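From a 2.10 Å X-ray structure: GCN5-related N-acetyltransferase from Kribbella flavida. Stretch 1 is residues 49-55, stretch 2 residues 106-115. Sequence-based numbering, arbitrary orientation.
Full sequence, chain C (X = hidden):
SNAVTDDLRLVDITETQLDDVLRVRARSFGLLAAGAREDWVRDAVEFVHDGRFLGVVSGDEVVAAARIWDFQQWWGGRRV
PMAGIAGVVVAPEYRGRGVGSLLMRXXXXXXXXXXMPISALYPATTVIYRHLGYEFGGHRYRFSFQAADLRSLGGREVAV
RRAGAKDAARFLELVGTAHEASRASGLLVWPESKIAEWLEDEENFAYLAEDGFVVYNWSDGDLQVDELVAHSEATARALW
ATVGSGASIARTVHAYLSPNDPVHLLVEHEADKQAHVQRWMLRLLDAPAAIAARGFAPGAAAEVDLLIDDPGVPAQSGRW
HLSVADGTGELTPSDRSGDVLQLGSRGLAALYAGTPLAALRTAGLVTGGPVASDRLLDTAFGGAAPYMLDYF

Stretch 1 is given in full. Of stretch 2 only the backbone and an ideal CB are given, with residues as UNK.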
# COMPACT_ATOMS: atom_id res chain seq x y z
N HIS C 49 -19.95 2.72 41.44
CA HIS C 49 -20.94 2.39 42.46
C HIS C 49 -20.84 0.96 42.97
O HIS C 49 -21.31 0.66 44.06
CB HIS C 49 -22.35 2.73 41.96
CG HIS C 49 -22.60 4.20 41.87
ND1 HIS C 49 -22.00 5.11 42.70
CD2 HIS C 49 -23.38 4.92 41.02
CE1 HIS C 49 -22.41 6.33 42.39
NE2 HIS C 49 -23.24 6.24 41.37
N ASP C 50 -20.21 0.07 42.21
CA ASP C 50 -20.09 -1.32 42.65
C ASP C 50 -18.70 -1.62 43.24
O ASP C 50 -18.38 -2.78 43.51
CB ASP C 50 -20.44 -2.30 41.52
CG ASP C 50 -20.80 -3.70 42.02
OD1 ASP C 50 -21.30 -3.82 43.17
OD2 ASP C 50 -20.58 -4.68 41.27
N GLY C 51 -17.89 -0.59 43.45
CA GLY C 51 -16.58 -0.76 44.05
C GLY C 51 -15.60 -1.45 43.11
O GLY C 51 -14.69 -2.16 43.55
N ARG C 52 -15.80 -1.24 41.82
CA ARG C 52 -14.95 -1.89 40.82
C ARG C 52 -14.18 -0.89 39.95
O ARG C 52 -13.84 -1.17 38.79
CB ARG C 52 -15.79 -2.86 39.97
CG ARG C 52 -16.29 -4.10 40.74
CD ARG C 52 -17.54 -4.72 40.12
NE ARG C 52 -17.56 -4.52 38.68
CZ ARG C 52 -18.62 -4.14 37.98
NH1 ARG C 52 -19.78 -3.95 38.57
NH2 ARG C 52 -18.51 -3.97 36.67
N PHE C 53 -13.88 0.28 40.52
CA PHE C 53 -13.05 1.28 39.84
C PHE C 53 -11.96 1.77 40.80
O PHE C 53 -12.24 2.55 41.73
CB PHE C 53 -13.92 2.46 39.39
CG PHE C 53 -13.44 3.13 38.12
CD1 PHE C 53 -14.34 3.59 37.18
CD2 PHE C 53 -12.07 3.29 37.87
CE1 PHE C 53 -13.91 4.20 36.00
CE2 PHE C 53 -11.62 3.89 36.70
CZ PHE C 53 -12.55 4.35 35.75
N LEU C 54 -10.73 1.32 40.59
CA LEU C 54 -9.64 1.66 41.48
C LEU C 54 -8.71 2.70 40.86
O LEU C 54 -8.62 2.82 39.64
CB LEU C 54 -8.84 0.42 41.87
CG LEU C 54 -9.62 -0.54 42.78
CD1 LEU C 54 -8.90 -1.83 42.89
CD2 LEU C 54 -9.80 0.06 44.15
N GLY C 55 -8.04 3.47 41.71
CA GLY C 55 -7.09 4.44 41.21
C GLY C 55 -5.94 4.66 42.17
O GLY C 55 -5.96 4.18 43.31
N UNK C 106 -3.71 -3.50 44.25
CA UNK C 106 -4.98 -3.09 44.80
C UNK C 106 -6.13 -3.72 44.02
O UNK C 106 -7.14 -4.12 44.60
CB UNK C 106 -5.10 -1.56 44.79
N UNK C 107 -5.96 -3.81 42.70
CA UNK C 107 -6.95 -4.44 41.85
C UNK C 107 -7.14 -5.93 42.16
O UNK C 107 -8.28 -6.42 42.28
CB UNK C 107 -6.55 -4.26 40.38
N UNK C 108 -6.04 -6.65 42.32
CA UNK C 108 -6.12 -8.07 42.67
C UNK C 108 -6.77 -8.25 44.03
O UNK C 108 -7.57 -9.17 44.23
CB UNK C 108 -4.73 -8.71 42.66
N UNK C 109 -6.43 -7.39 44.97
CA UNK C 109 -7.02 -7.49 46.30
C UNK C 109 -8.54 -7.24 46.25
O UNK C 109 -9.31 -8.00 46.86
CB UNK C 109 -6.35 -6.50 47.25
N UNK C 110 -8.96 -6.22 45.53
CA UNK C 110 -10.40 -5.93 45.40
C UNK C 110 -11.11 -7.12 44.74
O UNK C 110 -12.17 -7.57 45.19
CB UNK C 110 -10.63 -4.65 44.59
N UNK C 111 -10.51 -7.65 43.68
CA UNK C 111 -11.08 -8.83 43.01
C UNK C 111 -11.26 -10.04 43.96
O UNK C 111 -12.30 -10.70 43.93
CB UNK C 111 -10.18 -9.23 41.84
N UNK C 112 -10.24 -10.32 44.78
CA UNK C 112 -10.34 -11.41 45.76
C UNK C 112 -11.42 -11.13 46.79
O UNK C 112 -12.20 -12.03 47.14
CB UNK C 112 -9.00 -11.62 46.46
N UNK C 113 -11.47 -9.89 47.28
CA UNK C 113 -12.46 -9.50 48.29
C UNK C 113 -13.89 -9.71 47.78
O UNK C 113 -14.79 -10.03 48.55
CB UNK C 113 -12.26 -8.04 48.69
N UNK C 114 -14.08 -9.54 46.47
CA UNK C 114 -15.39 -9.71 45.84
C UNK C 114 -15.70 -11.15 45.41
O UNK C 114 -16.70 -11.39 44.75
CB UNK C 114 -15.48 -8.79 44.62
N UNK C 115 -14.85 -12.10 45.79
CA UNK C 115 -15.14 -13.50 45.56
C UNK C 115 -14.83 -14.04 44.17
O UNK C 115 -15.28 -15.13 43.82
CB UNK C 115 -16.62 -13.74 45.85

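Stretch 2 runs as a helix from 106 to 113, roughly antiparallel to strand 53-55 (151° between directions, their axes 9.2 Å apart at closest approach), and meets stretch 1 mainly through 106, 107, 110 and 114.

At position 106 the CA-to-CB bond points toward stretch 1, and an ideal CB would lie 4.3 Å from L54 CD1. The helical angles do not ask for glycine, and the ideal CB does not clash with L54; alanine or a larger apolar residue could also use the methyl group here. The deposited residue is G106, whose carbonyl O lies 3.4 Å from L54 CD1.

Position 107 points sideways, but its backbone lies close to L54 CD1, so an apolar side chain could use the methyl groups beside it; valine, isoleucine, leucine or alanine would all serve. It is V107, with chi1 t. L54 CD1 lies 3.4 Å from V107 CA and 3.7 Å from V107 CG2, an apolar contact.

Position 108 points away and 109 sideways; stretch 1 restricts neither, so apolar or polar side chains would be equally compatible with it. They are L108 and E109, the latter with its end leading away.

Position 110 points toward stretch 1, with its ideal CB 3.7 Å from L54 CD1 and 4.9 Å from G51 O. An apolar stem would suit the leucine, while a donor at the end could reach the carbonyl; lysine, arginine or glutamine would combine both, and a plain aliphatic residue would use the first alone. It is R110. R110 CB packs 3.7 Å from L54 CD1, and the chain turns through p rotamers at chi2 and chi3 so that R110 NH1 donates a 2.8 Å hydrogen bond to G51 O. That oxygen sits at the guanidinium edge, near its plane, while L54 CD2 lies over one face.

Positions 111, 112 and 113 make no contact with stretch 1, and many residues would fit. S111 OG bonds back to V107 O (3.0 Å), R112 NH2 forms a salt bridge with E109 OE2 (2.9 Å, the hydrogen bond weak), and D113 ends the helix.

Position 114, the first to leave helical phi/psi, points toward stretch 1, yet no atom there lies within 5.5 Å of its ideal CB. The gap ends at the D50 carbonyl and carboxylate, which favours a long donor, lysine or arginine. K114 spans it with chi2 and chi3 both t: K114 NZ donates to D50 O at 2.8 Å and forms a long salt bridge with D50 OD1 at 4.0 Å. On the way, K114 CE passes 3.7 Å from R52 CG.

Position 115, at phi 82°, favours glycine by its backbone alone, and is G115.

Stretch 2 106-115: GVLERSRDKG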
# COMPACT_ATOMS: atom_id res chain seq x y z
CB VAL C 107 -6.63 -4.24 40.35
CG1 VAL C 107 -7.42 -5.20 39.49
CG2 VAL C 107 -6.90 -2.81 39.92
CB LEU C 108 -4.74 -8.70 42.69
CG LEU C 108 -4.04 -8.86 41.34
CD1 LEU C 108 -2.75 -9.64 41.52
CD2 LEU C 108 -4.93 -9.55 40.32
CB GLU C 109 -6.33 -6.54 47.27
CG GLU C 109 -6.60 -6.90 48.73
CD GLU C 109 -6.36 -8.38 49.00
OE1 GLU C 109 -5.31 -8.92 48.56
OE2 GLU C 109 -7.22 -9.02 49.66
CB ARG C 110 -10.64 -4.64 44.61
CG ARG C 110 -12.12 -4.29 44.38
CD ARG C 110 -12.89 -4.14 45.70
NE ARG C 110 -12.23 -3.22 46.63
CZ ARG C 110 -12.33 -1.89 46.56
NH1 ARG C 110 -13.06 -1.31 45.62
NH2 ARG C 110 -11.68 -1.14 47.44
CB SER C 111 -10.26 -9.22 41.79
OG SER C 111 -10.21 -8.15 40.85
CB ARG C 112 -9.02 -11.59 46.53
CG ARG C 112 -7.85 -12.06 45.70
CD ARG C 112 -6.58 -12.14 46.56
NE ARG C 112 -6.61 -13.25 47.50
CZ ARG C 112 -6.89 -13.14 48.80
NH1 ARG C 112 -6.88 -14.21 49.58
NH2 ARG C 112 -7.17 -11.94 49.32
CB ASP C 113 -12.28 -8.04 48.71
CG ASP C 113 -11.06 -7.84 49.59
OD1 ASP C 113 -10.53 -8.85 50.10
OD2 ASP C 113 -10.64 -6.67 49.76
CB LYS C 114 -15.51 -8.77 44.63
CG LYS C 114 -16.10 -7.42 45.00
CD LYS C 114 -15.95 -6.41 43.88
CE LYS C 114 -16.54 -5.08 44.31
NZ LYS C 114 -17.95 -5.23 44.78
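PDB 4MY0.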